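Exodeoxyribonuclease III (Archaeoglobus fulgidus, PDB 2VOA) probably cleaves DNA at abasic sites as an AP endonuclease of the AP/ExoA family, using magnesium or manganese ions. Local coordinates at residues F79-E84 with L124-H129. The protein carries 1 engineered substitution. Numbering follows the deposited sequence.
Sequences FGLDSE and LERLYH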
ATOM      1  N   PHE A  79     -24.166   2.312  21.038  1.00 29.96           N
ATOM      2  CA  PHE A  79     -23.160   3.181  20.412  1.00 29.80           C
ATOM      3  C   PHE A  79     -23.251   4.592  20.973  1.00 30.17           C
ATOM      4  O   PHE A  79     -24.355   5.152  21.144  1.00 29.30           O
ATOM      5  CB  PHE A  79     -23.377   3.284  18.882  1.00 31.65           C
ATOM      6  CG  PHE A  79     -23.582   1.956  18.189  1.00 31.82           C
ATOM      7  CD1 PHE A  79     -24.779   1.692  17.505  1.00 36.96           C
ATOM      8  CD2 PHE A  79     -22.612   0.959  18.240  1.00 36.04           C
ATOM      9  CE1 PHE A  79     -24.976   0.451  16.877  1.00 37.77           C
ATOM     10  CE2 PHE A  79     -22.811  -0.277  17.605  1.00 34.49           C
ATOM     11  CZ  PHE A  79     -23.971  -0.523  16.934  1.00 35.75           C
ATOM     12  N   GLY A  80     -22.089   5.179  21.211  1.00 28.90           N
ATOM     13  CA  GLY A  80     -21.987   6.594  21.586  1.00 29.92           C
ATOM     14  C   GLY A  80     -22.293   6.891  23.049  1.00 30.56           C
ATOM     15  O   GLY A  80     -22.738   6.015  23.810  1.00 31.41           O
ATOM     16  N   LEU A  81     -22.007   8.128  23.448  1.00 30.39           N
ATOM     17  CA  LEU A  81     -22.437   8.649  24.738  1.00 31.20           C
ATOM     18  C   LEU A  81     -23.957   8.830  24.741  1.00 32.32           C
ATOM     19  O   LEU A  81     -24.583   8.811  23.678  1.00 31.68           O
ATOM     20  CB  LEU A  81     -21.713   9.969  25.026  1.00 30.97           C
ATOM     21  CG  LEU A  81     -20.215   9.827  25.370  1.00 31.14           C
ATOM     22  CD1 LEU A  81     -19.528  11.197  25.307  1.00 29.45           C
ATOM     23  CD2 LEU A  81     -20.030   9.198  26.760  1.00 31.65           C
ATOM     24  N   ASP A  82     -24.551   8.980  25.925  1.00 33.68           N
ATOM     25  CA  ASP A  82     -26.012   9.142  26.031  1.00 35.42           C
ATOM     26  C   ASP A  82     -26.482  10.610  26.022  1.00 35.77           C
ATOM     27  O   ASP A  82     -27.608  10.929  26.438  1.00 36.04           O
ATOM     28  CB  ASP A  82     -26.548   8.383  27.248  1.00 35.75           C
ATOM     29  CG  ASP A  82     -25.964   8.880  28.559  1.00 37.92           C
ATOM     30  OD1 ASP A  82     -24.871   9.493  28.568  1.00 42.92           O
ATOM     31  OD2 ASP A  82     -26.600   8.640  29.605  1.00 42.02           O
ATOM     32  N   SER A  83     -25.628  11.496  25.519  1.00 36.46           N
ATOM     33  CA  SER A  83     -25.971  12.907  25.318  1.00 36.80           C
ATOM     34  C   SER A  83     -25.290  13.440  24.050  1.00 37.18           C
ATOM     35  O   SER A  83     -24.336  12.843  23.560  1.00 36.75           O
ATOM     36  CB  SER A  83     -25.548  13.742  26.530  1.00 37.31           C
ATOM     37  OG  SER A  83     -24.149  13.683  26.710  1.00 38.21           O
ATOM     38  N   GLU A  84     -25.789  14.567  23.551  1.00 37.54           N
ATOM     39  CA  GLU A  84     -25.345  15.172  22.296  1.00 37.32           C
ATOM     40  C   GLU A  84     -24.045  15.977  22.475  1.00 36.44           C
ATOM     41  O   GLU A  84     -23.911  16.715  23.456  1.00 36.79           O
ATOM     42  CB  GLU A  84     -26.477  16.068  21.766  1.00 37.73           C
ATOM     43  CG  GLU A  84     -26.715  15.966  20.274  1.00 40.84           C
ATOM     44  CD  GLU A  84     -26.904  14.529  19.807  1.00 42.83           C
ATOM     45  OE1 GLU A  84     -26.031  14.031  19.050  1.00 45.87           O
ATOM     46  OE2 GLU A  84     -27.908  13.881  20.213  1.00 44.12           O
ATOM     47  N   LEU A 124     -14.406  13.851  28.260  1.00 28.50           N
ATOM     48  CA  LEU A 124     -14.005  13.140  29.483  1.00 28.71           C
ATOM     49  C   LEU A 124     -14.961  13.421  30.654  1.00 28.24           C
ATOM     50  O   LEU A 124     -15.254  12.515  31.439  1.00 27.99           O
ATOM     51  CB  LEU A 124     -12.551  13.467  29.863  1.00 28.96           C
ATOM     52  CG  LEU A 124     -11.493  12.835  28.936  1.00 28.45           C
ATOM     53  CD1 LEU A 124     -10.146  13.478  29.265  1.00 30.33           C
ATOM     54  CD2 LEU A 124     -11.452  11.278  29.054  1.00 30.46           C
ATOM     55  N   GLU A 125     -15.501  14.633  30.738  1.00 27.53           N
ATOM     56  CA  GLU A 125     -16.489  14.937  31.775  1.00 28.15           C
ATOM     57  C   GLU A 125     -17.806  14.178  31.492  1.00 27.90           C
ATOM     58  O   GLU A 125     -18.432  13.604  32.392  1.00 26.83           O
ATOM     59  CB  GLU A 125     -16.744  16.448  31.852  1.00 28.46           C
ATOM     60  CG  GLU A 125     -17.910  16.867  32.763  1.00 27.96           C
ATOM     61  CD  GLU A 125     -17.627  16.705  34.258  1.00 32.87           C
ATOM     62  OE1 GLU A 125     -18.534  17.043  35.071  1.00 32.28           O
ATOM     63  OE2 GLU A 125     -16.501  16.281  34.636  1.00 32.59           O
ATOM     64  N   ARG A 126     -18.228  14.184  30.235  1.00 27.22           N
ATOM     65  CA  ARG A 126     -19.432  13.437  29.853  1.00 28.23           C
ATOM     66  C   ARG A 126     -19.242  11.949  30.119  1.00 28.43           C
ATOM     67  O   ARG A 126     -20.151  11.299  30.642  1.00 28.97           O
ATOM     68  CB  ARG A 126     -19.790  13.703  28.391  1.00 27.95           C
ATOM     69  CG  ARG A 126     -20.279  15.131  28.140  1.00 28.60           C
ATOM     70  CD  ARG A 126     -21.072  15.183  26.847  1.00 31.88           C
ATOM     71  NE  ARG A 126     -20.242  15.033  25.654  1.00 32.76           N
ATOM     72  CZ  ARG A 126     -20.669  14.481  24.516  1.00 31.80           C
ATOM     73  NH1 ARG A 126     -21.903  14.004  24.435  1.00 33.32           N
ATOM     74  NH2 ARG A 126     -19.871  14.396  23.469  1.00 31.92           N
ATOM     75  N   LEU A 127     -18.047  11.438  29.816  1.00 27.68           N
ATOM     76  CA  LEU A 127     -17.755  10.011  29.998  1.00 28.49           C
ATOM     77  C   LEU A 127     -17.817   9.660  31.478  1.00 28.26           C
ATOM     78  O   LEU A 127     -18.319   8.593  31.854  1.00 28.70           O
ATOM     79  CB  LEU A 127     -16.380   9.666  29.414  1.00 28.56           C
ATOM     80  CG  LEU A 127     -16.018   8.186  29.498  1.00 28.80           C
ATOM     81  CD1 LEU A 127     -17.065   7.347  28.784  1.00 29.06           C
ATOM     82  CD2 LEU A 127     -14.655   7.957  28.859  1.00 30.65           C
ATOM     83  N   TYR A 128     -17.307  10.549  32.323  1.00 28.25           N
ATOM     84  CA  TYR A 128     -17.441  10.374  33.776  1.00 27.58           C
ATOM     85  C   TYR A 128     -18.896  10.132  34.205  1.00 28.16           C
ATOM     86  O   TYR A 128     -19.209   9.140  34.865  1.00 27.77           O
ATOM     87  CB  TYR A 128     -16.868  11.608  34.518  1.00 28.52           C
ATOM     88  CG  TYR A 128     -17.112  11.564  36.019  1.00 28.07           C
ATOM     89  CD1 TYR A 128     -18.205  12.228  36.588  1.00 31.27           C
ATOM     90  CD2 TYR A 128     -16.262  10.834  36.861  1.00 30.19           C
ATOM     91  CE1 TYR A 128     -18.431  12.180  37.970  1.00 29.46           C
ATOM     92  CE2 TYR A 128     -16.481  10.775  38.245  1.00 30.34           C
ATOM     93  CZ  TYR A 128     -17.577  11.448  38.781  1.00 30.33           C
ATOM     94  OH  TYR A 128     -17.823  11.416  40.133  1.00 32.04           O
ATOM     95  N   HIS A 129     -19.790  11.025  33.795  1.00 28.04           N
ATOM     96  CA  HIS A 129     -21.188  10.912  34.206  1.00 28.90           C
ATOM     97  C   HIS A 129     -21.855   9.682  33.594  1.00 29.74           C
ATOM     98  O   HIS A 129     -22.657   9.006  34.257  1.00 30.14           O
ATOM     99  CB  HIS A 129     -21.912  12.222  33.919  1.00 29.40           C
ATOM    100  CG  HIS A 129     -21.428  13.338  34.788  1.00 30.88           C
ATOM    101  ND1 HIS A 129     -21.642  13.354  36.152  1.00 32.16           N
ATOM    102  CD2 HIS A 129     -20.700  14.445  34.506  1.00 31.90           C
ATOM    103  CE1 HIS A 129     -21.092  14.441  36.668  1.00 33.52           C
ATOM    104  NE2 HIS A 129     -20.508  15.116  35.694  1.00 34.05           N
TER
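Arg126 NH1 reaches both oxygens of Ser83, by one good hydrogen bond and one weak one, while a methyl of Leu81 sits over the face of the same guanidinium. In this DNase I-like fold the contact fastens the loop that follows edge strand 77-79 to the side of helix 115-134. The straighter bond runs from Arg126 NH1 to Ser83 OG (3.2 Å, 164° at the hydrogen) and lies in the guanidinium plane; the bond from Arg126 NH1 to Ser83 O is short (2.8 Å) but bent to 116° and weak. Ser83 OG sits between its own backbone N and carbonyl carbon (chi1 62°), from where it also touches Arg126 CD. Arg126 NH2 is hydrogen-bonded to Pro85 O, so further backbone of the loop is gripped. Leu81 CD1 rests over the centre of one guanidinium face, 3.6 Å from Arg126 CZ, and Glu84 O lies over the opposite face. An alanine in place of Arg126 would probably leave Ser83 OG and the carbonyls of Ser83 and Pro85 without this donor, and Leu81 CD1 without the flat group it rests on. On the buried side the contact is apolar: Leu81 also packs on Trp123 and Tyr130 of the helix, and Leu127 reaches on to Ile179 of helix 170-180. The two leucine side chains cross at about a right angle, Leu81 CD2 meeting Leu127 CD1 at 4.0 Å.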